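Local coordinates for protein Bug27 (Bordetella pertussis, PDB 2QPQ) that probably captures a small organic solute in the periplasm for transport, as a Venus-flytrap solute-binding protein of the Bug family, at residues A[142-147]-A[296-301]; A[158-163]-A[175-180]; A[167-172]-A[185-190]. One frame throughout, in Å; residues are numbered along the deposited sequence.

Contact 1 of 3, residues A[142-147]-A[296-301]; sequences QHLAGE and IGLKVD
Leu298 faces Leu144 and Ile296 faces Glu147 where the chain's C-terminal tail passes helix 141-153, and the backbones draw closer toward the second pair. The CA atoms of Leu144 and Leu298 are 9.8 Å apart, those of Glu147 and Ile296 only 7.7 Å. Between Ile296 and Leu298, Gly297 is the first residue to leave helix 275-296, in a Schellman motif. Its positive phi (71°), easily adopted without a side chain, turns the chain so that Leu298 can reach the other helix. Leu298 makes the contact with its branched end: CD2 lies 3.5 Å from CE1 of His143, approaching the imidazole obliquely, and 3.9 Å from CD2 of Leu144. The His143 side chain comes from the opposite direction; with CG anti to the backbone N (chi1 176°), it leads CE1 to the leucine. The amide of Gly139 meets ND1 in a hydrogen bond that restrains the ring's rotation. One turn further along the helix, Glu147 contributes its aliphatic part, CG packing 3.7 Å from CD1 of Ile296. Its chain then bends at chi2, while OE2 is bonded to Tyr133 OH. Glutamate thus suits a half-exposed edge, giving methylenes to the isoleucine and a carboxylate to a tyrosine. Leu144 also packs against Phe289, Leu292 and Thr293 of helix 275-296 and against Val77 of helix 74-81, which widens the apolar patch beyond the tail. Helix 141-153 thus meets helix 275-296, the C-terminal tail and helix 74-81, consistent with the interlobe region of a two-lobed Venus-flytrap protein.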
ATOM      1  N   GLN A 142      -3.911   2.828  -4.652  1.00 17.13           N
ATOM      2  CA  GLN A 142      -3.802   4.151  -5.334  1.00 17.13           C
ATOM      3  C   GLN A 142      -5.002   4.330  -6.256  1.00 16.91           C
ATOM      4  O   GLN A 142      -5.702   5.349  -6.215  1.00 15.39           O
ATOM      5  CB  GLN A 142      -2.464   4.254  -6.102  1.00 17.36           C
ATOM      6  CG  GLN A 142      -1.283   4.429  -5.149  1.00 18.56           C
ATOM      7  CD  GLN A 142      -0.983   3.161  -4.337  1.00 20.42           C
ATOM      8  OE1 GLN A 142      -1.049   2.075  -4.865  1.00 21.32           O
ATOM      9  NE2 GLN A 142      -0.688   3.315  -3.024  1.00 18.79           N
ATOM     10  N   HIS A 143      -5.274   3.304  -7.054  1.00 16.61           N
ATOM     11  CA  HIS A 143      -6.533   3.259  -7.817  1.00 17.13           C
ATOM     12  C   HIS A 143      -7.740   3.504  -6.894  1.00 17.68           C
ATOM     13  O   HIS A 143      -8.562   4.379  -7.147  1.00 17.47           O
ATOM     14  CB  HIS A 143      -6.631   1.915  -8.539  1.00 16.99           C
ATOM     15  CG  HIS A 143      -7.917   1.694  -9.275  1.00 18.16           C
ATOM     16  ND1 HIS A 143      -8.278   0.462  -9.790  1.00 18.26           N
ATOM     17  CD2 HIS A 143      -8.927   2.538  -9.575  1.00 17.52           C
ATOM     18  CE1 HIS A 143      -9.453   0.565 -10.379  1.00 18.35           C
ATOM     19  NE2 HIS A 143      -9.865   1.818 -10.269  1.00 18.96           N
ATOM     20  N   LEU A 144      -7.841   2.753  -5.806  1.00 18.22           N
ATOM     21  CA  LEU A 144      -8.983   2.923  -4.918  1.00 20.00           C
ATOM     22  C   LEU A 144      -9.055   4.307  -4.234  1.00 20.17           C
ATOM     23  O   LEU A 144     -10.151   4.795  -3.979  1.00 20.72           O
ATOM     24  CB  LEU A 144      -9.033   1.801  -3.878  1.00 19.96           C
ATOM     25  CG  LEU A 144      -9.332   0.372  -4.371  1.00 23.54           C
ATOM     26  CD1 LEU A 144      -9.801  -0.492  -3.194  1.00 21.88           C
ATOM     27  CD2 LEU A 144     -10.298   0.309  -5.529  1.00 28.94           C
ATOM     28  N   ALA A 145      -7.904   4.938  -3.965  1.00 20.15           N
ATOM     29  CA  ALA A 145      -7.898   6.300  -3.426  1.00 20.13           C
ATOM     30  C   ALA A 145      -8.636   7.272  -4.375  1.00 20.01           C
ATOM     31  O   ALA A 145      -9.454   8.100  -3.924  1.00 19.76           O
ATOM     32  CB  ALA A 145      -6.482   6.791  -3.096  1.00 20.19           C
ATOM     33  N   GLY A 146      -8.429   7.116  -5.677  1.00 19.51           N
ATOM     34  CA  GLY A 146      -9.105   8.009  -6.680  1.00 18.81           C
ATOM     35  C   GLY A 146     -10.587   7.664  -6.762  1.00 20.09           C
ATOM     36  O   GLY A 146     -11.451   8.544  -6.877  1.00 21.07           O
ATOM     37  N   GLU A 147     -10.907   6.375  -6.734  1.00 20.01           N
ATOM     38  CA  GLU A 147     -12.311   5.981  -6.749  1.00 20.22           C
ATOM     39  C   GLU A 147     -13.040   6.398  -5.463  1.00 20.48           C
ATOM     40  O   GLU A 147     -14.189   6.805  -5.503  1.00 20.31           O
ATOM     41  CB  GLU A 147     -12.432   4.484  -7.027  1.00 20.83           C
ATOM     42  CG  GLU A 147     -12.060   4.140  -8.507  1.00 24.90           C
ATOM     43  CD  GLU A 147     -12.887   4.949  -9.502  1.00 30.95           C
ATOM     44  OE1 GLU A 147     -14.120   4.913  -9.365  1.00 34.56           O
ATOM     45  OE2 GLU A 147     -12.324   5.632 -10.420  1.00 37.32           O
ATOM     46  N   ILE A 296     -18.585   0.688  -6.896  1.00 30.82           N
ATOM     47  CA  ILE A 296     -18.090   1.126  -8.199  1.00 29.56           C
ATOM     48  C   ILE A 296     -18.081  -0.014  -9.235  1.00 28.01           C
ATOM     49  O   ILE A 296     -17.775   0.207 -10.395  1.00 28.69           O
ATOM     50  CB  ILE A 296     -16.644   1.777  -8.097  1.00 29.41           C
ATOM     51  CG1 ILE A 296     -15.609   0.730  -7.711  1.00 28.55           C
ATOM     52  CG2 ILE A 296     -16.620   2.953  -7.108  1.00 29.51           C
ATOM     53  CD1 ILE A 296     -14.178   1.222  -7.803  1.00 29.94           C
ATOM     54  N   GLY A 297     -18.374  -1.236  -8.807  1.00 26.46           N
ATOM     55  CA  GLY A 297     -18.449  -2.367  -9.726  1.00 25.33           C
ATOM     56  C   GLY A 297     -17.147  -2.867 -10.316  1.00 25.11           C
ATOM     57  O   GLY A 297     -17.106  -3.317 -11.465  1.00 25.71           O
ATOM     58  N   LEU A 298     -16.076  -2.807  -9.523  1.00 24.60           N
ATOM     59  CA  LEU A 298     -14.737  -3.144 -10.017  1.00 24.36           C
ATOM     60  C   LEU A 298     -14.425  -4.618  -9.819  1.00 24.43           C
ATOM     61  O   LEU A 298     -14.492  -5.111  -8.700  1.00 23.75           O
ATOM     62  CB  LEU A 298     -13.666  -2.280  -9.313  1.00 22.92           C
ATOM     63  CG  LEU A 298     -12.201  -2.609  -9.628  1.00 23.20           C
ATOM     64  CD1 LEU A 298     -11.791  -2.268 -11.052  1.00 19.24           C
ATOM     65  CD2 LEU A 298     -11.317  -1.881  -8.642  1.00 19.90           C
ATOM     66  N   LYS A 299     -14.080  -5.303 -10.910  1.00 25.44           N
ATOM     67  CA  LYS A 299     -13.437  -6.595 -10.847  1.00 27.53           C
ATOM     68  C   LYS A 299     -12.190  -6.520 -11.720  1.00 28.52           C
ATOM     69  O   LYS A 299     -12.191  -5.937 -12.805  1.00 30.12           O
ATOM     70  CB  LYS A 299     -14.325  -7.763 -11.336  1.00 27.91           C
ATOM     71  CG  LYS A 299     -15.594  -8.045 -10.543  1.00 28.34           C
ATOM     72  CD  LYS A 299     -15.318  -8.626  -9.157  1.00 27.86           C
ATOM     73  CE  LYS A 299     -16.627  -8.925  -8.445  1.00 29.29           C
ATOM     74  NZ  LYS A 299     -16.451  -8.899  -6.968  1.00 27.83           N
ATOM     75  N   VAL A 300     -11.126  -7.112 -11.238  1.00 29.32           N
ATOM     76  CA  VAL A 300      -9.852  -7.080 -11.943  1.00 31.06           C
ATOM     77  C   VAL A 300      -9.672  -8.357 -12.770  1.00 32.19           C
ATOM     78  O   VAL A 300      -8.839  -8.403 -13.653  1.00 33.78           O
ATOM     79  CB  VAL A 300      -8.688  -6.763 -10.963  1.00 30.67           C
ATOM     80  CG1 VAL A 300      -7.359  -6.901 -11.638  1.00 33.72           C
ATOM     81  CG2 VAL A 300      -8.827  -5.342 -10.448  1.00 30.12           C
ATOM     82  N   ASP A 301     -10.470  -9.386 -12.511  1.00 33.83           N
ATOM     83  CA  ASP A 301     -10.448 -10.576 -13.397  1.00 35.63           C
ATOM     84  C   ASP A 301     -11.880 -10.963 -13.818  1.00 36.87           C
ATOM     85  O   ASP A 301     -12.806 -10.144 -13.726  1.00 37.76           O
ATOM     86  CB  ASP A 301      -9.755 -11.766 -12.705  1.00 35.23           C
ATOM     87  CG  ASP A 301     -10.601 -12.354 -11.626  1.00 34.37           C
ATOM     88  OD1 ASP A 301     -11.572 -11.675 -11.239  1.00 30.68           O
ATOM     89  OD2 ASP A 301     -10.334 -13.490 -11.169  1.00 36.61           O
ATOM     90  OXT ASP A 301     -12.150 -12.101 -14.243  1.00 38.07           O
TER

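Contact 2 of 3, residues A[158-163]-A[175-180]; sequences VHVPYK and SQIGLA
Ile177 meets both Val160 and Tyr162, and the apolar contacts centre on its CD1 methyl. This carbon lies 3.8 Å from CB of Val160, with both valine methyls only slightly farther away. CG1 of Ile177 runs anti to the backbone N (chi1 -161°) and chi2 is also extended, a course that carries CD1 from the loop to the strand. A β-branched valine suits that strand, offering a broad, short surface to a single methyl. At the tyrosine, the same CD1 sits at the ring's edge, near its plane, 4.1 Å from CE2. The contact belongs to a β-α-β crossover: strand 158-161 leads through helix 165-173 and the loop of Ile177 into strand 180-183, and strand 132-135 lies between these two strands, parallel to both. Ile177 also touches Thr132 on that middle strand. Polar and apolar roles combine at the Tyr162 hydroxyl. OH lies 3.8 Å from CB of Ile177, a van der Waals contact, while its hydrogen bond is made with Asp171 OD2 on the connecting helix. Pro167 and Ala168 of that helix pack against the rest of the tyrosine side chain.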
ATOM      1  N   VAL A 158     -11.588   9.815 -14.333  1.00 19.56           N
ATOM      2  CA  VAL A 158     -11.463   8.564 -15.067  1.00 19.32           C
ATOM      3  C   VAL A 158     -10.096   7.930 -14.803  1.00 18.60           C
ATOM      4  O   VAL A 158      -9.062   8.537 -15.075  1.00 17.23           O
ATOM      5  CB  VAL A 158     -11.641   8.787 -16.583  1.00 19.80           C
ATOM      6  CG1 VAL A 158     -11.274   7.473 -17.390  1.00 20.06           C
ATOM      7  CG2 VAL A 158     -13.065   9.257 -16.874  1.00 20.61           C
ATOM      8  N   HIS A 159     -10.111   6.698 -14.303  1.00 17.17           N
ATOM      9  CA  HIS A 159      -8.869   6.019 -13.904  1.00 17.75           C
ATOM     10  C   HIS A 159      -8.121   5.491 -15.115  1.00 17.12           C
ATOM     11  O   HIS A 159      -8.697   4.813 -16.002  1.00 18.11           O
ATOM     12  CB  HIS A 159      -9.209   4.890 -12.929  1.00 17.91           C
ATOM     13  CG  HIS A 159      -8.092   3.931 -12.665  1.00 18.27           C
ATOM     14  ND1 HIS A 159      -6.858   4.313 -12.178  1.00 20.85           N
ATOM     15  CD2 HIS A 159      -8.043   2.584 -12.791  1.00 16.50           C
ATOM     16  CE1 HIS A 159      -6.097   3.238 -12.012  1.00 15.89           C
ATOM     17  NE2 HIS A 159      -6.796   2.182 -12.379  1.00 19.70           N
ATOM     18  N   VAL A 160      -6.832   5.803 -15.161  1.00 17.52           N
ATOM     19  CA  VAL A 160      -5.980   5.243 -16.187  1.00 17.58           C
ATOM     20  C   VAL A 160      -4.857   4.488 -15.445  1.00 17.52           C
ATOM     21  O   VAL A 160      -4.048   5.105 -14.717  1.00 18.06           O
ATOM     22  CB  VAL A 160      -5.413   6.363 -17.126  1.00 17.84           C
ATOM     23  CG1 VAL A 160      -4.389   5.757 -18.119  1.00 16.46           C
ATOM     24  CG2 VAL A 160      -6.563   7.171 -17.876  1.00 16.36           C
ATOM     25  N   PRO A 161      -4.836   3.145 -15.555  1.00 17.36           N
ATOM     26  CA  PRO A 161      -3.870   2.414 -14.765  1.00 16.92           C
ATOM     27  C   PRO A 161      -2.497   2.388 -15.425  1.00 17.33           C
ATOM     28  O   PRO A 161      -2.404   2.342 -16.655  1.00 15.81           O
ATOM     29  CB  PRO A 161      -4.459   1.005 -14.707  1.00 15.97           C
ATOM     30  CG  PRO A 161      -5.177   0.873 -16.067  1.00 17.39           C
ATOM     31  CD  PRO A 161      -5.731   2.245 -16.322  1.00 16.40           C
ATOM     32  N   TYR A 162      -1.462   2.364 -14.585  1.00 16.75           N
ATOM     33  CA  TYR A 162      -0.094   2.125 -15.030  1.00 16.50           C
ATOM     34  C   TYR A 162       0.474   0.868 -14.380  1.00 16.96           C
ATOM     35  O   TYR A 162       0.006   0.421 -13.341  1.00 16.48           O
ATOM     36  CB  TYR A 162       0.803   3.338 -14.672  1.00 16.46           C
ATOM     37  CG  TYR A 162       0.490   4.533 -15.572  1.00 16.56           C
ATOM     38  CD1 TYR A 162       1.265   4.808 -16.671  1.00 15.78           C
ATOM     39  CD2 TYR A 162      -0.619   5.349 -15.322  1.00 17.63           C
ATOM     40  CE1 TYR A 162       0.978   5.901 -17.506  1.00 16.72           C
ATOM     41  CE2 TYR A 162      -0.931   6.440 -16.166  1.00 19.09           C
ATOM     42  CZ  TYR A 162      -0.130   6.685 -17.251  1.00 16.72           C
ATOM     43  OH  TYR A 162      -0.428   7.712 -18.103  1.00 18.90           O
ATOM     44  N   LYS A 163       1.538   0.349 -14.960  1.00 18.24           N
ATOM     45  CA  LYS A 163       2.188  -0.824 -14.416  1.00 19.70           C
ATOM     46  C   LYS A 163       3.180  -0.367 -13.317  1.00 19.96           C
ATOM     47  O   LYS A 163       4.387  -0.324 -13.523  1.00 20.50           O
ATOM     48  CB  LYS A 163       2.849  -1.577 -15.558  1.00 20.15           C
ATOM     49  CG  LYS A 163       3.165  -2.993 -15.242  1.00 25.50           C
ATOM     50  CD  LYS A 163       3.728  -3.697 -16.507  1.00 29.49           C
ATOM     51  CE  LYS A 163       4.706  -4.792 -16.140  1.00 35.79           C
ATOM     52  NZ  LYS A 163       4.274  -5.702 -15.041  1.00 36.83           N
ATOM     53  N   SER A 175       3.808  15.421 -18.459  1.00 23.94           N
ATOM     54  CA  SER A 175       2.462  15.947 -18.804  1.00 24.45           C
ATOM     55  C   SER A 175       1.633  15.135 -19.810  1.00 24.93           C
ATOM     56  O   SER A 175       0.634  15.637 -20.397  1.00 24.17           O
ATOM     57  CB  SER A 175       2.572  17.402 -19.270  1.00 23.87           C
ATOM     58  OG  SER A 175       3.138  18.153 -18.206  1.00 24.39           O
ATOM     59  N   GLN A 176       2.004  13.869 -19.977  1.00 23.89           N
ATOM     60  CA  GLN A 176       1.240  12.997 -20.844  1.00 24.91           C
ATOM     61  C   GLN A 176      -0.056  12.643 -20.151  1.00 23.61           C
ATOM     62  O   GLN A 176      -1.007  12.258 -20.791  1.00 24.56           O
ATOM     63  CB  GLN A 176       2.001  11.713 -21.198  1.00 26.33           C
ATOM     64  CG  GLN A 176       3.524  11.836 -21.288  1.00 30.98           C
ATOM     65  CD  GLN A 176       3.979  12.603 -22.487  1.00 39.01           C
ATOM     66  OE1 GLN A 176       5.175  12.937 -22.595  1.00 38.47           O
ATOM     67  NE2 GLN A 176       3.038  12.914 -23.409  1.00 37.43           N
ATOM     68  N   ILE A 177      -0.082  12.766 -18.824  1.00 22.03           N
ATOM     69  CA  ILE A 177      -1.329  12.693 -18.083  1.00 20.23           C
ATOM     70  C   ILE A 177      -1.302  13.866 -17.067  1.00 20.84           C
ATOM     71  O   ILE A 177      -0.224  14.253 -16.573  1.00 21.00           O
ATOM     72  CB  ILE A 177      -1.559  11.272 -17.406  1.00 20.38           C
ATOM     73  CG1 ILE A 177      -3.033  11.074 -17.065  1.00 20.05           C
ATOM     74  CG2 ILE A 177      -0.606  11.064 -16.172  1.00 18.65           C
ATOM     75  CD1 ILE A 177      -3.474   9.597 -16.832  1.00 18.54           C
ATOM     76  N   GLY A 178      -2.473  14.425 -16.785  1.00 20.14           N
ATOM     77  CA  GLY A 178      -2.568  15.624 -15.943  1.00 20.73           C
ATOM     78  C   GLY A 178      -2.547  15.395 -14.442  1.00 20.64           C
ATOM     79  O   GLY A 178      -2.412  16.355 -13.644  1.00 21.47           O
ATOM     80  N   LEU A 179      -2.662  14.133 -14.044  1.00 18.31           N
ATOM     81  CA  LEU A 179      -2.848  13.827 -12.665  1.00 18.46           C
ATOM     82  C   LEU A 179      -2.565  12.339 -12.436  1.00 18.00           C
ATOM     83  O   LEU A 179      -2.852  11.495 -13.300  1.00 17.28           O
ATOM     84  CB  LEU A 179      -4.301  14.172 -12.274  1.00 19.32           C
ATOM     85  CG  LEU A 179      -4.831  13.654 -10.928  1.00 21.15           C
ATOM     86  CD1 LEU A 179      -4.177  14.335  -9.692  1.00 22.39           C
ATOM     87  CD2 LEU A 179      -6.304  13.796 -10.893  1.00 21.36           C
ATOM     88  N   ALA A 180      -2.006  12.031 -11.274  1.00 18.16           N
ATOM     89  CA  ALA A 180      -1.902  10.639 -10.848  1.00 18.05           C
ATOM     90  C   ALA A 180      -1.988  10.520  -9.340  1.00 17.79           C
ATOM     91  O   ALA A 180      -1.654  11.440  -8.576  1.00 17.37           O
ATOM     92  CB  ALA A 180      -0.547   9.987 -11.354  1.00 17.69           C
TER

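Contact 3 of 3, residues A[167-172]-A[185-190]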
ATOM      1  N   PRO A 167       6.117   3.996 -13.983  1.00 17.10           N
ATOM      2  CA  PRO A 167       5.462   4.485 -15.201  1.00 16.83           C
ATOM      3  C   PRO A 167       4.390   5.584 -15.025  1.00 17.06           C
ATOM      4  O   PRO A 167       4.318   6.495 -15.869  1.00 17.29           O
ATOM      5  CB  PRO A 167       4.875   3.197 -15.805  1.00 16.37           C
ATOM      6  CG  PRO A 167       5.863   2.123 -15.304  1.00 16.90           C
ATOM      7  CD  PRO A 167       5.942   2.535 -13.851  1.00 15.51           C
ATOM      8  N   ALA A 168       3.602   5.542 -13.946  1.00 16.75           N
ATOM      9  CA  ALA A 168       2.618   6.615 -13.696  1.00 16.90           C
ATOM     10  C   ALA A 168       3.337   7.941 -13.536  1.00 17.51           C
ATOM     11  O   ALA A 168       2.990   8.913 -14.184  1.00 16.49           O
ATOM     12  CB  ALA A 168       1.772   6.322 -12.465  1.00 16.87           C
ATOM     13  N   LEU A 169       4.358   7.963 -12.686  1.00 17.60           N
ATOM     14  CA  LEU A 169       5.144   9.162 -12.500  1.00 17.54           C
ATOM     15  C   LEU A 169       5.792   9.700 -13.775  1.00 18.65           C
ATOM     16  O   LEU A 169       5.793  10.915 -13.988  1.00 18.78           O
ATOM     17  CB  LEU A 169       6.200   8.921 -11.426  1.00 18.69           C
ATOM     18  CG  LEU A 169       5.685   8.962  -9.974  1.00 18.01           C
ATOM     19  CD1 LEU A 169       6.756   8.318  -9.048  1.00 20.31           C
ATOM     20  CD2 LEU A 169       5.361  10.380  -9.584  1.00 20.30           C
ATOM     21  N   ASN A 170       6.346   8.829 -14.630  1.00 19.14           N
ATOM     22  CA  ASN A 170       6.861   9.268 -15.915  1.00 19.82           C
ATOM     23  C   ASN A 170       5.854  10.033 -16.741  1.00 19.79           C
ATOM     24  O   ASN A 170       6.197  11.056 -17.359  1.00 19.22           O
ATOM     25  CB  ASN A 170       7.422   8.095 -16.727  1.00 20.50           C
ATOM     26  CG  ASN A 170       8.708   7.596 -16.169  1.00 22.41           C
ATOM     27  OD1 ASN A 170       9.323   8.263 -15.318  1.00 23.04           O
ATOM     28  ND2 ASN A 170       9.138   6.429 -16.617  1.00 23.23           N
ATOM     29  N   ASP A 171       4.615   9.560 -16.770  1.00 19.31           N
ATOM     30  CA  ASP A 171       3.603  10.268 -17.587  1.00 20.11           C
ATOM     31  C   ASP A 171       3.097  11.597 -16.974  1.00 21.02           C
ATOM     32  O   ASP A 171       2.722  12.540 -17.711  1.00 20.35           O
ATOM     33  CB  ASP A 171       2.398   9.391 -17.875  1.00 19.59           C
ATOM     34  CG  ASP A 171       2.485   8.695 -19.218  1.00 20.15           C
ATOM     35  OD1 ASP A 171       3.575   8.613 -19.820  1.00 23.53           O
ATOM     36  OD2 ASP A 171       1.445   8.195 -19.655  1.00 19.40           O
ATOM     37  N   VAL A 172       3.055  11.676 -15.646  1.00 20.93           N
ATOM     38  CA  VAL A 172       2.715  12.955 -15.034  1.00 22.92           C
ATOM     39  C   VAL A 172       3.913  13.912 -15.123  1.00 23.69           C
ATOM     40  O   VAL A 172       3.743  15.082 -15.424  1.00 24.64           O
ATOM     41  CB  VAL A 172       2.050  12.802 -13.620  1.00 23.46           C
ATOM     42  CG1 VAL A 172       2.974  12.173 -12.647  1.00 24.88           C
ATOM     43  CG2 VAL A 172       1.553  14.162 -13.081  1.00 24.96           C
ATOM     44  N   SER A 185       6.069   7.924  -1.104  1.00 23.11           N
ATOM     45  CA  SER A 185       7.479   7.538  -1.205  1.00 24.47           C
ATOM     46  C   SER A 185       8.062   7.642  -2.632  1.00 24.42           C
ATOM     47  O   SER A 185       9.182   8.157  -2.803  1.00 24.65           O
ATOM     48  CB  SER A 185       7.650   6.118  -0.669  1.00 24.93           C
ATOM     49  OG  SER A 185       6.654   5.298  -1.270  1.00 27.35           O
ATOM     50  N   SER A 186       7.316   7.152  -3.637  1.00 23.30           N
ATOM     51  CA  SER A 186       7.701   7.338  -5.051  1.00 23.02           C
ATOM     52  C   SER A 186       7.766   8.807  -5.479  1.00 22.64           C
ATOM     53  O   SER A 186       8.669   9.197  -6.227  1.00 22.30           O
ATOM     54  CB  SER A 186       6.801   6.544  -6.026  1.00 23.02           C
ATOM     55  OG  SER A 186       5.432   6.953  -6.012  1.00 25.18           O
ATOM     56  N   ALA A 187       6.827   9.609  -4.991  1.00 21.69           N
ATOM     57  CA  ALA A 187       6.609  10.968  -5.513  1.00 21.95           C
ATOM     58  C   ALA A 187       7.483  12.012  -4.831  1.00 22.74           C
ATOM     59  O   ALA A 187       7.817  13.048  -5.437  1.00 21.38           O
ATOM     60  CB  ALA A 187       5.183  11.349  -5.325  1.00 21.96           C
ATOM     61  N   ILE A 188       7.816  11.755  -3.568  1.00 23.48           N
ATOM     62  CA  ILE A 188       8.443  12.807  -2.736  1.00 25.31           C
ATOM     63  C   ILE A 188       9.704  13.409  -3.389  1.00 25.27           C
ATOM     64  O   ILE A 188       9.797  14.628  -3.478  1.00 27.04           O
ATOM     65  CB  ILE A 188       8.636  12.382  -1.214  1.00 25.17           C
ATOM     66  CG1 ILE A 188       7.317  12.534  -0.456  1.00 25.66           C
ATOM     67  CG2 ILE A 188       9.632  13.280  -0.492  1.00 26.61           C
ATOM     68  CD1 ILE A 188       7.326  11.876   0.929  1.00 25.34           C
ATOM     69  N   PRO A 189      10.637  12.587  -3.907  1.00 25.97           N
ATOM     70  CA  PRO A 189      11.794  13.250  -4.553  1.00 26.15           C
ATOM     71  C   PRO A 189      11.444  14.261  -5.652  1.00 25.78           C
ATOM     72  O   PRO A 189      12.142  15.268  -5.810  1.00 25.58           O
ATOM     73  CB  PRO A 189      12.605  12.090  -5.157  1.00 26.73           C
ATOM     74  CG  PRO A 189      12.103  10.841  -4.520  1.00 26.92           C
ATOM     75  CD  PRO A 189      10.750  11.115  -3.930  1.00 26.14           C
ATOM     76  N   PHE A 190      10.385  13.990  -6.413  1.00 24.65           N
ATOM     77  CA  PHE A 190       9.982  14.845  -7.532  1.00 23.90           C
ATOM     78  C   PHE A 190       9.265  16.088  -7.077  1.00 24.24           C
ATOM     79  O   PHE A 190       9.399  17.166  -7.696  1.00 24.31           O
ATOM     80  CB  PHE A 190       9.122  14.042  -8.531  1.00 23.17           C
ATOM     81  CG  PHE A 190       9.843  12.855  -9.069  1.00 22.04           C
ATOM     82  CD1 PHE A 190      10.817  13.014 -10.055  1.00 23.02           C
ATOM     83  CD2 PHE A 190       9.620  11.598  -8.537  1.00 22.53           C
ATOM     84  CE1 PHE A 190      11.524  11.928 -10.532  1.00 23.47           C
ATOM     85  CE2 PHE A 190      10.323  10.490  -9.020  1.00 24.64           C
ATOM     86  CZ  PHE A 190      11.275  10.658  -9.994  1.00 23.91           C
TER
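Leu169 reaches across from helix 165-173 and sets its CD1 methyl against Ser186 on helix 184-192. CD1 is 3.5 Å from CB of Ser186 and equally close to the same residue's carbonyl O. The methyl also lies 4.2 Å from CE2 of Phe190, meeting the ring obliquely. The other branch takes the neighbouring surface, with CD2 4.4 Å from CB of Ala187. A forked leucine is therefore well suited: one prong touches serine and phenylalanine, the other an alanine small enough to let the backbones approach. Indeed Leu169 and Ala187 have the closest CA atoms of the two segments, at 7.4 Å. The segment axes pass 10.8 Å apart at a crossing angle of -32°, both helices running broadly the same way. They are successive helices of an α/β lobe, joined through strand 180-183, and that strand's Val182 touches both Leu169 and Ala187, as expected where helices cover a sheet in this fold. Strand 196-201 adds Leu196, which touches Leu169, Val172 and Phe190. Further out, helix 184-192 is kinked at Pro189, which has no N-H to give; Phe190 N makes only a weak bond of 2.9 Å to Ala187 O, and the O atom of Ser186 lies in the plane of the Phe190 ring, at its edge. Ser186 is held by its hydroxyl: OG stands between the backbone N and carbonyl carbon (chi1 63°) and bonds back to Thr183 O, a compact fit for a small polar residue near a helix start.

Helix 165-173, which carries one side of contact 3, is the connection between the two segments of contact 2, and the centres of these contacts are 11 Å apart. Besides its bond to Tyr162, Asp171 links them through its backbone O, which lies 3.0 Å from Ile177 N, a probable hydrogen bond. Contact 1, with its centre 14 Å from that of contact 2, is joined to it by the stacked rings of His143 and His159. Contacts 1 and 3 do not touch, their nearest atoms being about 7 Å apart. A bound citric acid, probably from the crystallisation liquor, lies about 5 Å from the Ser186 side chain, so contact 3 may border the ligand pocket.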